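Local coordinates for flocculation protein FLO11 (Saccharomyces cerevisiae, PDB 4UYT) that mediates homophilic cell-cell adhesion in yeast flocculation and biofilm formation through its N-terminal, fibronectin type III-like adhesin domain, at residues 61-65 and 126-130. Numbering follows the deposited sequence.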
loop_
_atom_site.group_PDB
_atom_site.type_symbol
_atom_site.label_atom_id
_atom_site.label_comp_id
_atom_site.label_asym_id
_atom_site.label_seq_id
_atom_site.Cartn_x
_atom_site.Cartn_y
_atom_site.Cartn_z
ATOM N N LEU A 61 5.036 -2.639 -17.819
ATOM C CA LEU A 61 5.128 -3.894 -17.080
ATOM C C LEU A 61 6.407 -4.695 -17.384
ATOM O O LEU A 61 6.875 -5.450 -16.547
ATOM C CB LEU A 61 3.890 -4.758 -17.352
ATOM C CG LEU A 61 3.742 -6.035 -16.509
ATOM C CD1 LEU A 61 3.624 -5.725 -15.025
ATOM C CD2 LEU A 61 2.545 -6.868 -16.967
ATOM N N LYS A 62 6.973 -4.527 -18.578
ATOM C CA LYS A 62 8.131 -5.317 -18.964
ATOM C C LYS A 62 9.330 -5.083 -18.053
ATOM O O LYS A 62 10.196 -5.958 -17.917
ATOM C CB LYS A 62 8.518 -5.048 -20.421
ATOM C CG LYS A 62 9.223 -3.726 -20.651
ATOM C CD LYS A 62 9.328 -3.401 -22.127
ATOM C CE LYS A 62 10.148 -2.148 -22.338
ATOM N NZ LYS A 62 10.155 -1.762 -23.776
ATOM N N TYR A 63 9.392 -3.916 -17.418
ATOM C CA TYR A 63 10.508 -3.611 -16.525
ATOM C C TYR A 63 10.411 -4.310 -15.165
ATOM O O TYR A 63 11.379 -4.329 -14.416
ATOM C CB TYR A 63 10.596 -2.107 -16.290
ATOM C CG TYR A 63 10.891 -1.270 -17.512
ATOM C CD1 TYR A 63 12.178 -1.202 -18.036
ATOM C CD2 TYR A 63 9.887 -0.561 -18.149
ATOM C CE1 TYR A 63 12.456 -0.437 -19.154
ATOM C CE2 TYR A 63 10.153 0.200 -19.270
ATOM C CZ TYR A 63 11.442 0.258 -19.765
ATOM O OH TYR A 63 11.693 1.019 -20.881
ATOM N N LEU A 64 9.232 -4.844 -14.846
ATOM C CA LEU A 64 8.961 -5.415 -13.528
ATOM C C LEU A 64 9.353 -6.888 -13.407
ATOM O O LEU A 64 8.999 -7.709 -14.244
ATOM C CB LEU A 64 7.481 -5.263 -13.216
ATOM C CG LEU A 64 7.070 -5.624 -11.785
ATOM C CD1 LEU A 64 7.603 -4.609 -10.783
ATOM C CD2 LEU A 64 5.562 -5.712 -11.690
ATOM N N TRP A 65 10.066 -7.221 -12.328
ATOM C CA TRP A 65 10.362 -8.613 -11.977
ATOM C C TRP A 65 9.399 -9.131 -10.893
ATOM O O TRP A 65 8.826 -10.208 -11.031
ATOM C CB TRP A 65 11.830 -8.760 -11.556
ATOM C CG TRP A 65 12.203 -10.138 -11.153
ATOM C CD1 TRP A 65 12.612 -10.532 -9.923
ATOM C CD2 TRP A 65 12.207 -11.314 -11.974
ATOM N NE1 TRP A 65 12.875 -11.886 -9.915
ATOM C CE2 TRP A 65 12.627 -12.390 -11.164
ATOM C CE3 TRP A 65 11.874 -11.568 -13.304
ATOM C CZ2 TRP A 65 12.762 -13.695 -11.653
ATOM C CZ3 TRP A 65 12.011 -12.869 -13.790
ATOM C CH2 TRP A 65 12.434 -13.914 -12.956
ATOM N N LEU A 126 13.904 -4.611 -13.168
ATOM C CA LEU A 126 15.172 -4.884 -13.847
ATOM C C LEU A 126 15.946 -6.060 -13.259
ATOM O O LEU A 126 17.163 -6.126 -13.411
ATOM C CB LEU A 126 16.094 -3.643 -13.863
ATOM C CG LEU A 126 15.671 -2.389 -14.625
ATOM C CD1 LEU A 126 16.873 -1.468 -14.776
ATOM C CD2 LEU A 126 15.098 -2.716 -15.998
ATOM N N GLN A 127 15.261 -6.990 -12.610
ATOM C CA GLN A 127 15.878 -8.213 -12.125
ATOM C C GLN A 127 15.384 -9.351 -12.983
ATOM O O GLN A 127 14.428 -9.197 -13.750
ATOM C CB GLN A 127 15.547 -8.452 -10.649
ATOM C CG GLN A 127 16.138 -7.408 -9.706
ATOM C CD GLN A 127 17.657 -7.331 -9.754
ATOM O OE1 GLN A 127 18.243 -6.256 -9.607
ATOM N NE2 GLN A 127 18.301 -8.466 -9.966
ATOM N N GLY A 128 16.054 -10.492 -12.886
ATOM C CA GLY A 128 15.669 -11.640 -13.679
ATOM C C GLY A 128 15.646 -11.271 -15.149
ATOM O O GLY A 128 16.524 -10.539 -15.637
ATOM N N SER A 129 14.618 -11.745 -15.847
ATOM C CA SER A 129 14.493 -11.510 -17.273
ATOM C C SER A 129 14.184 -10.055 -17.607
ATOM O O SER A 129 14.339 -9.641 -18.742
ATOM C CB SER A 129 13.435 -12.441 -17.877
ATOM O OG SER A 129 12.192 -12.316 -17.217
ATOM N N ALA A 130 13.757 -9.266 -16.627
ATOM C CA ALA A 130 13.518 -7.839 -16.882
ATOM C C ALA A 130 14.798 -7.014 -17.000
ATOM O O ALA A 130 14.764 -5.878 -17.471
ATOM C CB ALA A 130 12.633 -7.257 -15.801
#
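Residues 61-63 make a short 3-10 turn, closed by Leu64 N to Leu61 O at 3.0 Å, just as the chain enters strand 64-70; residues 126-130 open the loop that follows the neighbouring antiparallel strand 120-125 and pass into a 3-10 turn at 129. One hydrogen bond joins them, Leu126 N to Tyr63 O at 2.8 Å, next to the backbone pairing of Trp65 with Glu124. Beyond it residues 127-130 curl back, with Ala130 N hydrogen-bonded to Gln127 O at 3.0 Å, and set the Ala130 methyl against the 61-63 turn: its CB lies 3.5 Å from both Lys62 O and Tyr63 O. Trp65 lays one face of its indole against Gln127 and Gly128. Gly128 CA sits 3.7 Å from the centroid of the Trp65 six-membered ring, a CH-pi contact that leaves no room for a CB, while Ser129 OG meets the ring edge. Tyr63 CD1 touches Leu126 CD2 at 3.9 Å, and the Tyr63 hydroxyl hydrogen-bonds with Ser136 OG. Trp139 meets the Tyr63 ring edge-to-face and Tyr84 lies against Trp65: an aromatic-rich end of the Flo11 domain's beta-sandwich, where adjacent antiparallel strands begin and finish.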